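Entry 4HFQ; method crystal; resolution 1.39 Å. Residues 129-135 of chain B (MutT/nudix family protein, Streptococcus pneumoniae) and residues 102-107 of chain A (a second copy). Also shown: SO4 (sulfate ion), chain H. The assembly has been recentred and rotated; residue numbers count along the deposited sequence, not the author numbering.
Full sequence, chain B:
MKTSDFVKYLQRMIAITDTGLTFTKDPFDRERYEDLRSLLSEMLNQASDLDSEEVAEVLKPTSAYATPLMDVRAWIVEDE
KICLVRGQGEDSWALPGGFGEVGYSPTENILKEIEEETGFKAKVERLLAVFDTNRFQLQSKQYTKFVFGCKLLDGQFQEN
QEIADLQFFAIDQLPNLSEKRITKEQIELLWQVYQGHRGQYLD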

# COMPACT_ATOMS: atom_id res chain seq x y z
N ALA B 129 -1.35 -6.43 14.23
CA ALA B 129 -2.20 -7.38 13.52
C ALA B 129 -2.30 -6.99 12.07
O ALA B 129 -2.27 -5.80 11.73
CB ALA B 129 -3.60 -7.44 14.12
N VAL B 130 -2.47 -8.00 11.23
CA VAL B 130 -2.93 -7.82 9.84
C VAL B 130 -4.20 -8.66 9.72
O VAL B 130 -4.13 -9.89 9.64
CB VAL B 130 -1.88 -8.21 8.79
CG1 VAL B 130 -2.40 -7.91 7.39
CG2 VAL B 130 -0.57 -7.47 9.03
N PHE B 131 -5.35 -7.99 9.75
CA PHE B 131 -6.63 -8.67 9.67
C PHE B 131 -7.16 -8.75 8.23
O PHE B 131 -6.93 -7.86 7.41
CB PHE B 131 -7.68 -7.93 10.50
CG PHE B 131 -7.51 -8.03 12.00
CD1 PHE B 131 -7.60 -9.25 12.66
CD2 PHE B 131 -7.31 -6.88 12.74
CE1 PHE B 131 -7.48 -9.31 14.05
CE2 PHE B 131 -7.19 -6.94 14.13
CZ PHE B 131 -7.27 -8.16 14.78
N ASP B 132 -7.87 -9.83 7.95
CA ASP B 132 -8.66 -9.94 6.73
C ASP B 132 -10.10 -9.59 7.06
O ASP B 132 -10.73 -10.25 7.89
CB ASP B 132 -8.54 -11.37 6.18
CG ASP B 132 -9.30 -11.58 4.86
OD1 ASP B 132 -9.87 -10.61 4.31
OD2 ASP B 132 -9.31 -12.75 4.42
N THR B 133 -10.65 -8.55 6.44
CA THR B 133 -12.05 -8.23 6.70
C THR B 133 -13.00 -9.35 6.30
O THR B 133 -14.08 -9.46 6.89
CB THR B 133 -12.51 -6.92 6.03
OG1 THR B 133 -12.32 -7.02 4.61
CG2 THR B 133 -11.76 -5.74 6.56
N ASN B 134 -12.59 -10.22 5.37
CA ASN B 134 -13.46 -11.36 5.03
C ASN B 134 -13.70 -12.28 6.22
O ASN B 134 -14.73 -12.95 6.28
CB ASN B 134 -12.92 -12.15 3.85
CG ASN B 134 -13.21 -11.47 2.52
OD1 ASN B 134 -13.71 -10.36 2.47
ND2 ASN B 134 -12.89 -12.15 1.44
N ARG B 135 -12.76 -12.31 7.18
CA ARG B 135 -12.94 -13.16 8.37
C ARG B 135 -13.79 -12.48 9.44
O ARG B 135 -14.63 -13.13 10.06
CB ARG B 135 -11.60 -13.58 8.94
CG ARG B 135 -11.77 -14.21 10.31
CD ARG B 135 -10.61 -15.06 10.76
NE ARG B 135 -10.99 -15.63 12.05
CZ ARG B 135 -10.36 -16.63 12.67
NH1 ARG B 135 -9.30 -17.20 12.13
NH2 ARG B 135 -10.82 -17.05 13.85
S SO4 H . -8.43 -18.79 -7.96
O1 SO4 H . -9.12 -18.11 -9.08
O2 SO4 H . -7.29 -19.58 -8.50
O3 SO4 H . -7.93 -17.76 -7.03
O4 SO4 H . -9.37 -19.71 -7.29
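Chain A 102-107: VGYSPT

Chain A runs nearly antiparallel to chain B, their end-to-end directions 168° apart, with A:Ser105 opposite B:Asp132 at a CA–CA distance of 5.7 Å. Residues 102-105 of chain A are loop or turn and lead into a helix at A:Pro106, while the chain B strand ends at B:Asp132 and passes directly into a helix.

Both central residues are N-caps. B:Asp132 adopts chi1 t with chi2 near 4°, which places B:Asp132 OD1 2.9 Å from B:Asn134 N, where it accepts a capping hydrogen bond. The other carboxylate oxygen, B:Asp132 OD2, lies 3.3 Å from A:Ser105 CA, without a hydrogen bond across the stretches. A:Ser105, chi1 p, turns its short hydroxyl side chain to cap a backbone N in the first turn of its helix, just beyond these residues.

A:Pro106 suits a first helical turn: its ring holds phi at -64°, and its lack of an amide hydrogen costs little there. Its CA-to-CB bond points toward chain B, and the ring puckers C-gamma exo. A:Pro106 CG meets B:Val130 CG1 (chi1 t) at 4.2 Å, an apolar contact, and A:Pro106 CD lies 4.2 Å from B:Asp132 CB.

B:Asn134 ND2 approaches A:Gly103 CA at 4.2 Å. Glycine fits phi 106°, where a CB would jam against the preceding carbonyl. The CA-to-CB bond of A:Tyr104, chi1 m, points away from chain B, and A:Tyr104 OH donates to sulfate O4 at 3.0 Å.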

# COMPACT_ATOMS: atom_id res chain seq x y z
N VAL A 102 -7.88 -11.31 -4.40
CA VAL A 102 -9.11 -11.13 -3.67
C VAL A 102 -9.77 -12.48 -3.43
O VAL A 102 -9.85 -13.34 -4.32
CB VAL A 102 -10.06 -10.22 -4.48
CG1 VAL A 102 -11.47 -10.23 -3.90
CG2 VAL A 102 -9.49 -8.80 -4.55
N GLY A 103 -10.27 -12.69 -2.21
CA GLY A 103 -10.93 -13.93 -1.83
C GLY A 103 -10.12 -14.85 -0.94
O GLY A 103 -10.62 -15.86 -0.46
N TYR A 104 -8.85 -14.48 -0.74
CA TYR A 104 -7.94 -15.20 0.16
C TYR A 104 -7.37 -14.23 1.16
O TYR A 104 -7.18 -13.06 0.83
CB TYR A 104 -6.77 -15.84 -0.62
CG TYR A 104 -7.21 -16.89 -1.61
CD1 TYR A 104 -7.44 -18.21 -1.22
CD2 TYR A 104 -7.44 -16.56 -2.94
CE1 TYR A 104 -7.88 -19.18 -2.14
CE2 TYR A 104 -7.86 -17.52 -3.87
CZ TYR A 104 -8.07 -18.81 -3.45
OH TYR A 104 -8.51 -19.76 -4.38
N SER A 105 -7.03 -14.73 2.35
CA SER A 105 -6.37 -13.90 3.37
C SER A 105 -4.89 -13.71 3.00
O SER A 105 -4.41 -14.31 2.05
CB SER A 105 -6.47 -14.57 4.73
OG SER A 105 -5.51 -15.63 4.81
N PRO A 106 -4.16 -12.86 3.73
CA PRO A 106 -2.77 -12.68 3.33
C PRO A 106 -1.95 -13.97 3.47
O PRO A 106 -1.21 -14.29 2.55
CB PRO A 106 -2.28 -11.57 4.28
CG PRO A 106 -3.54 -10.76 4.52
CD PRO A 106 -4.62 -11.79 4.64
N THR A 107 -2.15 -14.71 4.55
CA THR A 107 -1.41 -15.97 4.67
C THR A 107 -1.91 -17.00 3.66
O THR A 107 -1.13 -17.77 3.10
CB THR A 107 -1.39 -16.55 6.09
OG1 THR A 107 -2.71 -16.92 6.49
CG2 THR A 107 -0.77 -15.55 7.09